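Side-chain contacts in caspase Nc subunit 1 (Drosophila melanogaster, PDB 2FP3), which acts as an initiator caspase, a cysteine protease that helps set off the caspase cascade of apoptosis, including steroid-triggered cell death during metamorphosis: residues L96-F101 against T127-M132; M132-H137 against Q158-H163; V147-R150 against V154-M157; Q257-V262 against T270-I275. The protein carries 2 engineered substitutions. One frame throughout, in Å; residues are numbered along the deposited sequence.

Interaction 1 (L96-F101 against T127-M132); sequences LNFTIF and TECFVM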
# COMPACT_ATOMS: atom_id res chain seq x y z
N LEU A 96 7.14 11.07 4.17
CA LEU A 96 8.15 10.07 3.83
C LEU A 96 8.84 10.55 2.55
O LEU A 96 9.72 9.89 2.01
CB LEU A 96 7.53 8.69 3.61
CG LEU A 96 6.83 8.05 4.81
CD1 LEU A 96 6.44 6.62 4.47
CD2 LEU A 96 7.74 8.06 6.02
N ASN A 97 8.42 11.72 2.08
CA ASN A 97 8.98 12.32 0.89
C ASN A 97 8.76 11.53 -0.39
O ASN A 97 9.65 11.47 -1.23
CB ASN A 97 10.47 12.57 1.09
CG ASN A 97 10.76 13.37 2.34
OD1 ASN A 97 11.17 12.82 3.37
ND2 ASN A 97 10.54 14.68 2.26
N PHE A 98 7.59 10.92 -0.53
CA PHE A 98 7.26 10.15 -1.72
C PHE A 98 6.59 11.05 -2.74
O PHE A 98 6.01 12.08 -2.39
CB PHE A 98 6.25 9.02 -1.41
CG PHE A 98 6.88 7.72 -1.04
CD1 PHE A 98 6.38 6.53 -1.56
CD2 PHE A 98 7.95 7.66 -0.15
CE1 PHE A 98 6.94 5.30 -1.22
CE2 PHE A 98 8.52 6.43 0.21
CZ PHE A 98 8.01 5.25 -0.33
N THR A 99 6.68 10.65 -4.01
CA THR A 99 6.00 11.37 -5.07
C THR A 99 4.67 10.61 -5.10
O THR A 99 4.65 9.38 -5.22
CB THR A 99 6.77 11.21 -6.39
OG1 THR A 99 7.88 12.12 -6.37
CG2 THR A 99 5.88 11.48 -7.59
N ILE A 100 3.57 11.34 -4.97
CA ILE A 100 2.24 10.73 -4.90
C ILE A 100 1.28 10.92 -6.07
O ILE A 100 1.07 12.04 -6.54
CB ILE A 100 1.54 11.23 -3.63
CG1 ILE A 100 2.50 11.11 -2.44
CG2 ILE A 100 0.25 10.43 -3.38
CD1 ILE A 100 1.98 11.74 -1.16
N PHE A 101 0.70 9.82 -6.54
CA PHE A 101 -0.27 9.86 -7.64
C PHE A 101 -1.59 9.30 -7.10
O PHE A 101 -1.82 8.08 -7.10
CB PHE A 101 0.23 9.03 -8.82
CG PHE A 101 1.53 9.52 -9.39
CD1 PHE A 101 2.72 8.84 -9.13
CD2 PHE A 101 1.57 10.67 -10.18
CE1 PHE A 101 3.93 9.30 -9.64
CE2 PHE A 101 2.78 11.15 -10.69
CZ PHE A 101 3.97 10.45 -10.42
N THR A 127 12.93 5.92 -8.92
CA THR A 127 12.53 5.89 -7.54
C THR A 127 13.19 4.73 -6.82
O THR A 127 13.56 3.72 -7.45
CB THR A 127 11.00 5.78 -7.38
OG1 THR A 127 10.66 6.06 -6.02
CG2 THR A 127 10.49 4.38 -7.75
N GLU A 128 13.32 4.86 -5.51
CA GLU A 128 13.94 3.82 -4.71
C GLU A 128 12.92 2.82 -4.19
O GLU A 128 13.29 1.71 -3.82
CB GLU A 128 14.67 4.44 -3.50
CG GLU A 128 15.92 5.25 -3.85
CD GLU A 128 16.50 5.97 -2.65
OE1 GLU A 128 15.84 6.89 -2.12
OE2 GLU A 128 17.62 5.62 -2.23
N CYS A 129 11.64 3.20 -4.18
CA CYS A 129 10.61 2.33 -3.62
C CYS A 129 9.21 2.57 -4.21
O CYS A 129 8.83 3.71 -4.49
CB CYS A 129 10.57 2.53 -2.10
SG CYS A 129 9.28 1.66 -1.19
N PHE A 130 8.45 1.49 -4.39
CA PHE A 130 7.10 1.63 -4.94
C PHE A 130 6.03 1.08 -4.01
O PHE A 130 6.10 -0.07 -3.58
CB PHE A 130 6.99 0.93 -6.29
CG PHE A 130 5.63 1.04 -6.91
CD1 PHE A 130 5.29 2.16 -7.67
CD2 PHE A 130 4.65 0.08 -6.67
CE1 PHE A 130 4.01 2.32 -8.18
CE2 PHE A 130 3.36 0.22 -7.18
CZ PHE A 130 3.03 1.35 -7.93
N VAL A 131 5.03 1.90 -3.70
CA VAL A 131 3.93 1.47 -2.85
C VAL A 131 2.62 1.81 -3.54
O VAL A 131 2.40 2.95 -3.95
CB VAL A 131 3.94 2.17 -1.48
CG1 VAL A 131 2.71 1.77 -0.68
CG2 VAL A 131 5.20 1.78 -0.70
N MET A 132 1.75 0.82 -3.69
CA MET A 132 0.45 1.08 -4.28
C MET A 132 -0.59 0.72 -3.23
O MET A 132 -0.46 -0.30 -2.54
CB MET A 132 0.21 0.22 -5.54
CG MET A 132 -1.22 0.37 -6.10
SD MET A 132 -1.71 -0.80 -7.42
CE MET A 132 -1.87 -2.32 -6.50
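F98 reaches across to C129 and V131 with the far end of its ring, and the whole contact rests on two ring carbons. The tip, CZ, stands 3.9 Å from C129 SG, and the neighbouring CE1 lies 4.0 Å from V131 CG2. The sulfur keeps close to the ring plane: SG is 5.2 Å from the F98 ring centroid and 76° off the ring normal, an edge-on sulfur-aromatic contact. C129 turns SG anti to the backbone N (chi1 175°) and so sets the sulfur at the ring edge; its CB, placed by the backbone, also lies 4.1 Å from F98 CZ. V131 is offered differently. Its side chain leaves the backbone toward the F98 segment, CG1 takes the place anti to the backbone N, and CG2, beside that N, is the methyl that meets the ring; the two side chains cross at about a right angle. In the central sheet of the caspase fold, strand 62-68 runs between strands 98-103 and 130-139 and is parallel to both, so F98 reaches past its neighbouring strand to V131 on strand 130-139 and to C129 just before it, with the nearest alpha carbons, those of F98 and C129, 8.7 Å apart. N97, with positive phi, ends helix 82-95 in a Schellman motif and turns the chain into the strand; the preceding carbonyl, L96 O, then lies in the plane of the F98 ring at its edge. F93 of that helix meets the F98 ring with the planes at about 60°, while M55 packs on C129 and V178 of strand 177-181 on V131.

Interaction 2 (M132-H137 against Q158-H163); sequences MVLMTH and QKIKDH
I160 divides its two branches between M132 and L134, and each of the two strand side chains crosses it at about a right angle. The short branch, CG2, takes M132 CE at 4.0 Å; the long one ends in CD1, which lies 4.0 Å from L134 CD2. With chi1 at -56°, CG1 sits beside the backbone N and CG2 beside the carbonyl carbon, and an extended chi2 carries CD1 out toward L134. M132 runs straight from the backbone as far as its sulfur and then bends at chi3 (71°), which swings the terminal methyl onto I160. This is helix-on-sheet packing in the caspase alpha/beta fold: helix 157-162 lies over one face of the central sheet, and M132 and L134, which flank V133 in strand 130-139, both point to that face. The alpha carbons of L134 and I160 remain 10.3 Å apart, so only side chains bridge the gap. V147 of the neighbouring strand touches both L134 and I160 and widens the apolar patch. Further along the same strand comes H137, an active-site residue by similarity, whose NE2 is hydrogen-bonded to R77 O. The side chains of L134 and A184 are about 9 Å apart; A184 is the changed residue at an inferred active-site position.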
# COMPACT_ATOMS: atom_id res chain seq x y z
N MET A 132 1.75 0.82 -3.69
CA MET A 132 0.45 1.08 -4.28
C MET A 132 -0.59 0.72 -3.23
O MET A 132 -0.46 -0.30 -2.54
CB MET A 132 0.21 0.22 -5.54
CG MET A 132 -1.22 0.37 -6.10
SD MET A 132 -1.71 -0.80 -7.42
CE MET A 132 -1.87 -2.32 -6.50
N VAL A 133 -1.59 1.58 -3.07
CA VAL A 133 -2.65 1.29 -2.12
C VAL A 133 -3.96 1.40 -2.88
O VAL A 133 -4.35 2.48 -3.33
CB VAL A 133 -2.68 2.26 -0.93
CG1 VAL A 133 -3.79 1.86 0.03
CG2 VAL A 133 -1.35 2.23 -0.19
N LEU A 134 -4.62 0.26 -3.05
CA LEU A 134 -5.90 0.21 -3.75
C LEU A 134 -6.98 -0.03 -2.72
O LEU A 134 -6.98 -1.05 -2.04
CB LEU A 134 -5.90 -0.91 -4.80
CG LEU A 134 -7.23 -1.19 -5.51
CD1 LEU A 134 -7.68 0.06 -6.27
CD2 LEU A 134 -7.07 -2.35 -6.47
N MET A 135 -7.90 0.92 -2.61
CA MET A 135 -8.99 0.79 -1.65
C MET A 135 -10.32 0.70 -2.38
O MET A 135 -10.78 1.68 -2.97
CB MET A 135 -8.97 1.98 -0.69
CG MET A 135 -7.71 2.01 0.13
SD MET A 135 -7.44 3.55 0.97
CE MET A 135 -7.02 4.62 -0.43
N THR A 136 -10.93 -0.48 -2.32
CA THR A 136 -12.21 -0.73 -2.97
C THR A 136 -12.88 -1.93 -2.30
O THR A 136 -12.49 -2.34 -1.21
CB THR A 136 -12.01 -1.03 -4.46
OG1 THR A 136 -13.28 -1.26 -5.08
CG2 THR A 136 -11.14 -2.26 -4.62
N HIS A 137 -13.89 -2.50 -2.96
CA HIS A 137 -14.59 -3.66 -2.44
C HIS A 137 -14.00 -4.91 -3.10
O HIS A 137 -13.62 -4.88 -4.27
CB HIS A 137 -16.08 -3.58 -2.75
CG HIS A 137 -16.79 -2.48 -2.02
ND1 HIS A 137 -16.70 -2.31 -0.66
CD2 HIS A 137 -17.65 -1.53 -2.46
CE1 HIS A 137 -17.46 -1.30 -0.29
NE2 HIS A 137 -18.05 -0.81 -1.36
N GLN A 158 -5.08 -11.45 -9.13
CA GLN A 158 -3.89 -12.05 -9.71
C GLN A 158 -3.45 -11.17 -10.87
O GLN A 158 -2.26 -10.90 -11.04
CB GLN A 158 -4.22 -13.46 -10.22
CG GLN A 158 -3.50 -14.58 -9.50
CD GLN A 158 -2.00 -14.52 -9.67
OE1 GLN A 158 -1.33 -13.68 -9.08
NE2 GLN A 158 -1.46 -15.42 -10.50
N LYS A 159 -4.40 -10.73 -11.68
CA LYS A 159 -4.11 -9.88 -12.83
C LYS A 159 -3.28 -8.70 -12.33
O LYS A 159 -2.18 -8.46 -12.81
CB LYS A 159 -5.41 -9.36 -13.46
CG LYS A 159 -5.24 -8.53 -14.73
CD LYS A 159 -5.13 -9.40 -15.99
CE LYS A 159 -3.88 -10.26 -16.01
NZ LYS A 159 -3.78 -11.09 -17.25
N ILE A 160 -3.83 -7.99 -11.35
CA ILE A 160 -3.16 -6.84 -10.77
C ILE A 160 -1.73 -7.17 -10.31
O ILE A 160 -0.79 -6.47 -10.67
CB ILE A 160 -3.97 -6.30 -9.58
CG1 ILE A 160 -5.39 -5.97 -10.04
CG2 ILE A 160 -3.31 -5.06 -9.01
CD1 ILE A 160 -6.28 -5.41 -8.95
N LYS A 161 -1.56 -8.23 -9.53
CA LYS A 161 -0.23 -8.60 -9.06
C LYS A 161 0.72 -8.84 -10.23
O LYS A 161 1.84 -8.33 -10.25
CB LYS A 161 -0.27 -9.86 -8.20
CG LYS A 161 -1.09 -9.75 -6.94
CD LYS A 161 -1.15 -11.06 -6.19
CE LYS A 161 -2.10 -10.96 -5.01
NZ LYS A 161 -2.09 -12.17 -4.15
N ASP A 162 0.26 -9.62 -11.20
CA ASP A 162 1.04 -9.98 -12.37
C ASP A 162 1.62 -8.78 -13.10
O ASP A 162 2.64 -8.89 -13.78
CB ASP A 162 0.20 -10.82 -13.32
CG ASP A 162 0.01 -12.25 -12.82
OD1 ASP A 162 -0.22 -12.44 -11.61
OD2 ASP A 162 0.10 -13.18 -13.65
N HIS A 163 0.96 -7.64 -12.97
CA HIS A 163 1.46 -6.46 -13.64
C HIS A 163 2.88 -6.13 -13.17
O HIS A 163 3.64 -5.49 -13.89
CB HIS A 163 0.55 -5.26 -13.36
CG HIS A 163 1.04 -4.00 -13.99
ND1 HIS A 163 1.83 -3.09 -13.32
CD2 HIS A 163 0.92 -3.53 -15.26
CE1 HIS A 163 2.18 -2.12 -14.15
NE2 HIS A 163 1.64 -2.36 -15.33

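Interaction 3 (V147-R150 against V154-M157); sequences VEFR and VVDM. Engineered in segment 147-150: R150 (natural residue Cys).
V147 N gives its hydrogen to V155 O at 2.9 Å, the shorter of two backbone bonds here, though the bond is bent, with an N-H...O angle of 138°. The return bond, from V155 N to V147 O, is weak. That same V147 O is also met by the alpha carbon of V154, 3.2 Å away, in a CA-H...O contact. Strands 146-148 and 154-156 form an antiparallel beta hairpin at the edge of the caspase sheet. V147 and V155 point to its buried face, where F149 swings back so that CE1 at its ring edge comes within 3.4 Å of V155 CG2. V147 CG2 lies 4.2 Å from M157 SD on the same side, and F112 of helix 108-119 packs on V155. On the other face E148 CG rests 3.9 Å from V154 CG1, the methyl that V154 holds beside its own backbone N, while the E148 carboxylate goes on to a salt bridge with R77, close to the active-site H137 (assigned by similarity). The pairing is thus mixed in character: one backbone bond and a weaker second hold the main chains, and the side chains of V147, F149, V155 and M157 add apolar contacts on the buried side.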
# COMPACT_ATOMS: atom_id res chain seq x y z
N VAL A 147 -11.60 -7.85 -7.59
CA VAL A 147 -11.63 -6.47 -7.12
C VAL A 147 -12.61 -5.66 -7.96
O VAL A 147 -12.61 -5.75 -9.19
CB VAL A 147 -10.21 -5.83 -7.22
CG1 VAL A 147 -10.27 -4.38 -6.83
CG2 VAL A 147 -9.25 -6.57 -6.31
N GLU A 148 -13.45 -4.87 -7.29
CA GLU A 148 -14.45 -4.04 -7.96
C GLU A 148 -13.94 -2.64 -8.28
O GLU A 148 -13.05 -2.11 -7.61
CB GLU A 148 -15.69 -3.85 -7.08
CG GLU A 148 -16.72 -4.93 -7.10
CD GLU A 148 -18.02 -4.44 -6.50
OE1 GLU A 148 -18.78 -3.74 -7.22
OE2 GLU A 148 -18.28 -4.72 -5.32
N PHE A 149 -14.55 -2.03 -9.30
CA PHE A 149 -14.20 -0.67 -9.69
C PHE A 149 -15.49 0.15 -9.78
O PHE A 149 -16.58 -0.36 -9.52
CB PHE A 149 -13.47 -0.66 -11.04
CG PHE A 149 -12.13 -1.34 -11.00
CD1 PHE A 149 -11.99 -2.68 -11.36
CD2 PHE A 149 -11.00 -0.65 -10.57
CE1 PHE A 149 -10.76 -3.31 -11.29
CE2 PHE A 149 -9.76 -1.28 -10.50
CZ PHE A 149 -9.64 -2.61 -10.85
N ARG A 150 -15.36 1.43 -10.14
CA ARG A 150 -16.49 2.35 -10.27
C ARG A 150 -17.65 1.79 -11.10
O ARG A 150 -18.81 1.83 -10.68
CB ARG A 150 -16.01 3.66 -10.90
CG ARG A 150 -17.12 4.64 -11.24
CD ARG A 150 -16.96 5.15 -12.66
NE ARG A 150 -17.71 6.38 -12.88
CZ ARG A 150 -17.65 7.11 -13.99
NH1 ARG A 150 -16.86 6.73 -15.00
NH2 ARG A 150 -18.36 8.22 -14.10
N VAL A 154 -15.28 -6.27 -12.40
CA VAL A 154 -14.35 -6.99 -11.53
C VAL A 154 -13.14 -7.55 -12.26
O VAL A 154 -13.16 -7.73 -13.48
CB VAL A 154 -15.08 -8.14 -10.81
CG1 VAL A 154 -16.21 -7.59 -9.97
CG2 VAL A 154 -15.61 -9.12 -11.83
N VAL A 155 -12.09 -7.85 -11.50
CA VAL A 155 -10.85 -8.39 -12.06
C VAL A 155 -10.18 -9.32 -11.06
O VAL A 155 -10.33 -9.14 -9.85
CB VAL A 155 -9.83 -7.27 -12.37
CG1 VAL A 155 -8.64 -7.83 -13.12
CG2 VAL A 155 -10.49 -6.17 -13.16
N ASP A 156 -9.43 -10.30 -11.56
CA ASP A 156 -8.71 -11.22 -10.69
C ASP A 156 -7.56 -10.43 -10.08
O ASP A 156 -6.76 -9.85 -10.81
CB ASP A 156 -8.13 -12.40 -11.48
CG ASP A 156 -9.11 -13.53 -11.66
OD1 ASP A 156 -8.71 -14.59 -12.19
OD2 ASP A 156 -10.29 -13.38 -11.27
N MET A 157 -7.47 -10.40 -8.76
CA MET A 157 -6.38 -9.67 -8.14
C MET A 157 -5.06 -10.20 -8.69
O MET A 157 -4.05 -9.50 -8.70
CB MET A 157 -6.43 -9.81 -6.63
CG MET A 157 -5.50 -8.85 -5.94
SD MET A 157 -6.04 -8.48 -4.29
CE MET A 157 -5.25 -9.83 -3.39

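Interaction 4 (Q257-V262 against T270-I275); sequences QKFCQV and TDLEDI
Helices 251-266 and 272-284 come nearest, within these segments, at V262 and I275, whose alpha carbons are 6.6 Å apart. They are consecutive helices joined by a short loop, in the part of the caspase fold that corresponds to the small subunit. I275 is the central residue. Its chi1 of -76° puts CG1 beside the backbone N and leaves CG2 anti to it; CG2 meets V262 CG1 at 3.7 Å and F259 CE1 at 4.0 Å. V262 and I275 lie alongside each other, pointing opposite ways, whereas F259 crosses I275 at about a right angle. The F259 ring is also met at its edge, near the ring plane, by L272 CD1, 4.3 Å from CE1. All four of these side chains are buried, and none of them makes a hydrogen bond across the contact. F259 and L272 also touch M180 and V178 of strand 177-181, which brings the pair down on the central sheet, and T279, a turn further along the second helix, packs on F259 and V262. The second helix starts at an N-cap: D271 OD1 accepts D274 N at 3.2 Å, the donor sitting above the carboxylate plane and 53° out of it.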
# COMPACT_ATOMS: atom_id res chain seq x y z
N GLN A 257 -5.83 3.29 9.03
CA GLN A 257 -5.57 4.29 10.05
C GLN A 257 -4.49 3.84 11.02
O GLN A 257 -3.55 4.58 11.31
CB GLN A 257 -6.85 4.62 10.82
CG GLN A 257 -7.93 5.26 9.95
CD GLN A 257 -7.44 6.52 9.25
OE1 GLN A 257 -7.61 6.68 8.03
NE2 GLN A 257 -6.82 7.43 10.01
N LYS A 258 -4.61 2.60 11.49
CA LYS A 258 -3.65 2.05 12.43
C LYS A 258 -2.28 1.99 11.76
O LYS A 258 -1.24 2.21 12.40
CB LYS A 258 -4.09 0.65 12.87
CG LYS A 258 -3.50 0.23 14.20
CD LYS A 258 -3.92 1.19 15.31
CE LYS A 258 -3.18 0.90 16.61
NZ LYS A 258 -3.57 1.80 17.73
N PHE A 259 -2.28 1.67 10.47
CA PHE A 259 -1.05 1.60 9.71
C PHE A 259 -0.34 2.95 9.70
O PHE A 259 0.86 3.04 10.00
CB PHE A 259 -1.33 1.17 8.27
CG PHE A 259 -0.12 1.19 7.39
CD1 PHE A 259 0.99 0.39 7.69
CD2 PHE A 259 -0.07 2.02 6.28
CE1 PHE A 259 2.12 0.43 6.89
CE2 PHE A 259 1.07 2.05 5.47
CZ PHE A 259 2.16 1.26 5.78
N CYS A 260 -1.07 4.00 9.35
CA CYS A 260 -0.50 5.33 9.30
C CYS A 260 -0.05 5.76 10.68
O CYS A 260 0.98 6.44 10.82
CB CYS A 260 -1.52 6.33 8.75
SG CYS A 260 -1.93 6.06 7.02
N GLN A 261 -0.80 5.38 11.72
CA GLN A 261 -0.41 5.75 13.07
C GLN A 261 0.93 5.10 13.41
O GLN A 261 1.86 5.78 13.84
CB GLN A 261 -1.47 5.31 14.10
CG GLN A 261 -2.86 5.85 13.81
CD GLN A 261 -3.86 5.56 14.93
OE1 GLN A 261 -3.93 4.44 15.45
NE2 GLN A 261 -4.65 6.57 15.29
N VAL A 262 1.01 3.78 13.19
CA VAL A 262 2.23 3.01 13.47
C VAL A 262 3.39 3.50 12.61
O VAL A 262 4.54 3.55 13.07
CB VAL A 262 2.01 1.50 13.20
CG1 VAL A 262 3.32 0.73 13.41
CG2 VAL A 262 0.90 0.96 14.11
N THR A 270 11.87 1.59 12.61
CA THR A 270 11.63 0.19 12.32
C THR A 270 11.26 -0.16 10.88
O THR A 270 10.54 0.57 10.21
CB THR A 270 10.59 -0.37 13.36
OG1 THR A 270 9.39 -0.79 12.72
CG2 THR A 270 10.25 0.69 14.38
N ASP A 271 11.79 -1.30 10.42
CA ASP A 271 11.56 -1.78 9.07
C ASP A 271 10.08 -2.09 8.83
O ASP A 271 9.33 -2.33 9.77
CB ASP A 271 12.44 -3.02 8.83
CG ASP A 271 12.03 -4.23 9.66
OD1 ASP A 271 11.18 -5.02 9.20
OD2 ASP A 271 12.55 -4.39 10.78
N LEU A 272 9.67 -2.06 7.56
CA LEU A 272 8.28 -2.30 7.17
C LEU A 272 7.62 -3.56 7.72
O LEU A 272 6.50 -3.49 8.24
CB LEU A 272 8.13 -2.30 5.64
CG LEU A 272 6.67 -2.46 5.18
CD1 LEU A 272 5.83 -1.39 5.84
CD2 LEU A 272 6.55 -2.38 3.67
N GLU A 273 8.28 -4.70 7.62
CA GLU A 273 7.68 -5.93 8.11
C GLU A 273 7.37 -5.90 9.60
O GLU A 273 6.38 -6.51 10.03
CB GLU A 273 8.54 -7.14 7.76
CG GLU A 273 8.40 -7.52 6.30
CD GLU A 273 8.99 -8.87 5.98
OE1 GLU A 273 8.39 -9.89 6.36
OE2 GLU A 273 10.06 -8.91 5.34
N ASP A 274 8.18 -5.19 10.37
CA ASP A 274 7.92 -5.07 11.81
C ASP A 274 6.68 -4.20 11.98
O ASP A 274 5.80 -4.48 12.79
CB ASP A 274 9.11 -4.42 12.52
CG ASP A 274 10.08 -5.42 13.08
OD1 ASP A 274 10.13 -6.57 12.58
OD2 ASP A 274 10.82 -5.07 14.02
N ILE A 275 6.62 -3.14 11.19
CA ILE A 275 5.50 -2.22 11.24
C ILE A 275 4.19 -2.92 10.87
O ILE A 275 3.17 -2.68 11.50
CB ILE A 275 5.77 -1.01 10.31
CG1 ILE A 275 6.78 -0.08 11.00
CG2 ILE A 275 4.47 -0.29 9.99
CD1 ILE A 275 7.29 1.06 10.12

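Interactions 1 and 2 share strand 130-139 and its residue M132, yet look to different partners: 1 spans strand 62-68 with side chains on one face of the sheet, 2 reaches to a helix packed against it. Interaction 3 lies about 8 Å from interaction 2, centre to centre, and touches it directly, T136 OG1 meeting E148 O and L134 packing on V147; strand 154-156 leads straight into the helix of interaction 2. Interaction 4 sits on the other side of the chain's centre from 2 and 3. Interactions 1, 2 and 4 are buried and apolar, without hydrogen bonds across; the hairpin of interaction 3, farther from the centre and with V154 exposed, adds backbone bonds.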